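Local coordinates for protein putative N-acetylmuramoyl-L-alanine amidase (Enterococcus phage phiM1EF22, PDB 7D55) that probably binds the enterococcal cell wall through its tetrameric cell-binding domain, the part of a phage endolysin that would target an amidase to peptidoglycan, at residues A[3-9]-A[22-28]. Residues are numbered along the deposited sequence; the frame is centred on the assembly and turned at random.
Sequences CLYERPI and AWTVMFC
Two strands in beta conformation pair antiparallel through eight backbone hydrogen bonds, two in each of four hydrogen-bonded pairs. Cys3 N to Cys28 O spans 3.1 Å, Cys28 N to Cys3 O 2.9 Å; Tyr5 N to Met26 O 3.0 Å, returned by Met26 N to Tyr5 O, the shortest, at 2.7 Å; Arg7 N to Thr24 O 3.0 Å, Thr24 N to Arg7 O 2.9 Å; Ile9 N to Ala22 O 2.9 Å, Ala22 N to Ile9 O 3.1 Å. Between these lie the non-hydrogen-bonded pairs Leu4–Phe27, Glu6–Val25 and Pro8–Trp23, where Pro8, without an amide hydrogen, costs this ladder no bond. Regular pairing does not demand flat strands: the N-to-C directions of the short segments make 138°, 42° short of exactly antiparallel. The two are neighbours inside a mixed sheet, 59-60 running parallel beside 3-9 and 33-36 antiparallel beside 22-28. On the face carrying Tyr5, Arg7 and Met26, helix 71-78 packs; its Glu76 hydrogen-bonds Tyr5 OH and salt-bridges Arg7. There the Tyr5 ring (chi1 p) takes Met26 CB (chi1 m) over its face, 3.6 Å from the centroid, a CH-pi contact; Arg7 CG meets Met26 CG at 3.5 Å. Trp23 (chi1 m) swings back so that Pro8 CG sits 3.9 Å from its six-membered ring centroid. Opposite, Leu4 CD2 touches Val25 CG1 and Phe27 CB, both at 4.0 Å.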
# COMPACT_ATOMS: atom_id res chain seq x y z
N CYS A 3 3.20 -8.51 -8.02
CA CYS A 3 3.44 -9.44 -9.10
C CYS A 3 3.02 -8.79 -10.41
O CYS A 3 2.28 -7.81 -10.42
CB CYS A 3 2.73 -10.78 -8.90
SG CYS A 3 0.93 -10.73 -8.90
N LEU A 4 3.54 -9.34 -11.50
CA LEU A 4 3.02 -9.10 -12.84
C LEU A 4 2.38 -10.39 -13.33
O LEU A 4 2.81 -11.49 -12.97
CB LEU A 4 4.14 -8.73 -13.81
CG LEU A 4 4.81 -7.37 -13.53
CD1 LEU A 4 6.18 -7.28 -14.21
CD2 LEU A 4 3.88 -6.25 -14.00
N TYR A 5 1.34 -10.26 -14.15
CA TYR A 5 0.68 -11.43 -14.71
C TYR A 5 -0.01 -11.01 -15.99
O TYR A 5 -0.10 -9.82 -16.31
CB TYR A 5 -0.33 -12.06 -13.72
CG TYR A 5 -1.50 -11.17 -13.37
CD1 TYR A 5 -1.40 -10.21 -12.37
CD2 TYR A 5 -2.73 -11.30 -14.03
CE1 TYR A 5 -2.48 -9.40 -12.04
CE2 TYR A 5 -3.82 -10.50 -13.69
CZ TYR A 5 -3.68 -9.55 -12.71
OH TYR A 5 -4.75 -8.74 -12.38
N GLU A 6 -0.50 -12.00 -16.73
CA GLU A 6 -1.25 -11.73 -17.95
C GLU A 6 -2.68 -12.25 -17.79
O GLU A 6 -2.90 -13.25 -17.12
CB GLU A 6 -0.59 -12.42 -19.14
CG GLU A 6 0.73 -11.77 -19.53
CD GLU A 6 1.48 -12.56 -20.58
OE1 GLU A 6 2.61 -12.99 -20.32
OE2 GLU A 6 0.93 -12.75 -21.68
N ARG A 7 -3.63 -11.56 -18.41
CA ARG A 7 -5.03 -11.96 -18.33
C ARG A 7 -5.76 -11.48 -19.58
O ARG A 7 -5.28 -10.57 -20.28
CB ARG A 7 -5.69 -11.43 -17.05
CG ARG A 7 -5.70 -9.92 -16.93
CD ARG A 7 -7.08 -9.35 -17.20
NE ARG A 7 -8.02 -9.78 -16.16
CZ ARG A 7 -9.15 -10.45 -16.37
NH1 ARG A 7 -9.54 -10.77 -17.61
NH2 ARG A 7 -9.92 -10.78 -15.33
N PRO A 8 -6.90 -12.09 -19.91
CA PRO A 8 -7.57 -11.75 -21.18
C PRO A 8 -8.22 -10.37 -21.18
O PRO A 8 -8.68 -9.85 -20.15
CB PRO A 8 -8.64 -12.85 -21.32
CG PRO A 8 -8.13 -13.98 -20.49
CD PRO A 8 -7.47 -13.31 -19.31
N ILE A 9 -8.29 -9.80 -22.38
CA ILE A 9 -8.90 -8.50 -22.62
C ILE A 9 -9.60 -8.54 -23.97
O ILE A 9 -9.17 -9.25 -24.88
CB ILE A 9 -7.84 -7.36 -22.54
CG1 ILE A 9 -8.50 -5.99 -22.66
CG2 ILE A 9 -6.79 -7.51 -23.63
CD1 ILE A 9 -7.57 -4.84 -22.30
N ALA A 22 -7.64 -11.21 -26.68
CA ALA A 22 -6.24 -10.82 -26.57
C ALA A 22 -5.84 -10.89 -25.10
O ALA A 22 -6.64 -11.23 -24.22
CB ALA A 22 -6.00 -9.45 -27.22
N TRP A 23 -4.57 -10.58 -24.83
CA TRP A 23 -4.03 -10.65 -23.48
C TRP A 23 -3.36 -9.33 -23.14
O TRP A 23 -2.82 -8.65 -24.02
CB TRP A 23 -3.00 -11.81 -23.36
CG TRP A 23 -3.67 -13.12 -23.54
CD1 TRP A 23 -4.03 -13.70 -24.72
CD2 TRP A 23 -4.12 -14.00 -22.51
NE1 TRP A 23 -4.66 -14.91 -24.49
CE2 TRP A 23 -4.73 -15.11 -23.13
CE3 TRP A 23 -4.05 -13.97 -21.11
CZ2 TRP A 23 -5.27 -16.17 -22.41
CZ3 TRP A 23 -4.59 -15.04 -20.39
CH2 TRP A 23 -5.20 -16.11 -21.04
N THR A 24 -3.41 -8.97 -21.86
CA THR A 24 -2.69 -7.82 -21.35
C THR A 24 -1.93 -8.19 -20.08
O THR A 24 -2.36 -9.04 -19.29
CB THR A 24 -3.60 -6.63 -21.04
OG1 THR A 24 -2.80 -5.50 -20.65
CG2 THR A 24 -4.60 -6.98 -19.92
N VAL A 25 -0.78 -7.55 -19.90
CA VAL A 25 -0.07 -7.61 -18.64
C VAL A 25 -0.81 -6.74 -17.63
O VAL A 25 -1.41 -5.72 -17.99
CB VAL A 25 1.39 -7.16 -18.84
CG1 VAL A 25 2.15 -7.19 -17.53
CG2 VAL A 25 2.06 -8.07 -19.83
N MET A 26 -0.79 -7.18 -16.37
CA MET A 26 -1.34 -6.44 -15.25
C MET A 26 -0.30 -6.43 -14.13
O MET A 26 0.55 -7.32 -14.04
CB MET A 26 -2.59 -7.12 -14.68
CG MET A 26 -3.74 -7.32 -15.68
SD MET A 26 -4.72 -5.85 -16.05
CE MET A 26 -5.49 -5.54 -14.46
N PHE A 27 -0.41 -5.42 -13.27
CA PHE A 27 0.48 -5.21 -12.14
C PHE A 27 -0.36 -5.19 -10.88
O PHE A 27 -1.33 -4.43 -10.77
CB PHE A 27 1.20 -3.86 -12.30
CG PHE A 27 1.95 -3.43 -11.07
CD1 PHE A 27 2.92 -4.24 -10.52
CD2 PHE A 27 1.71 -2.18 -10.51
CE1 PHE A 27 3.63 -3.83 -9.40
CE2 PHE A 27 2.41 -1.76 -9.40
CZ PHE A 27 3.38 -2.59 -8.84
N CYS A 28 -0.01 -6.04 -9.92
CA CYS A 28 -0.66 -6.08 -8.62
C CYS A 28 0.31 -5.58 -7.58
O CYS A 28 1.47 -6.00 -7.56
CB CYS A 28 -1.08 -7.51 -8.29
SG CYS A 28 -1.83 -7.61 -6.66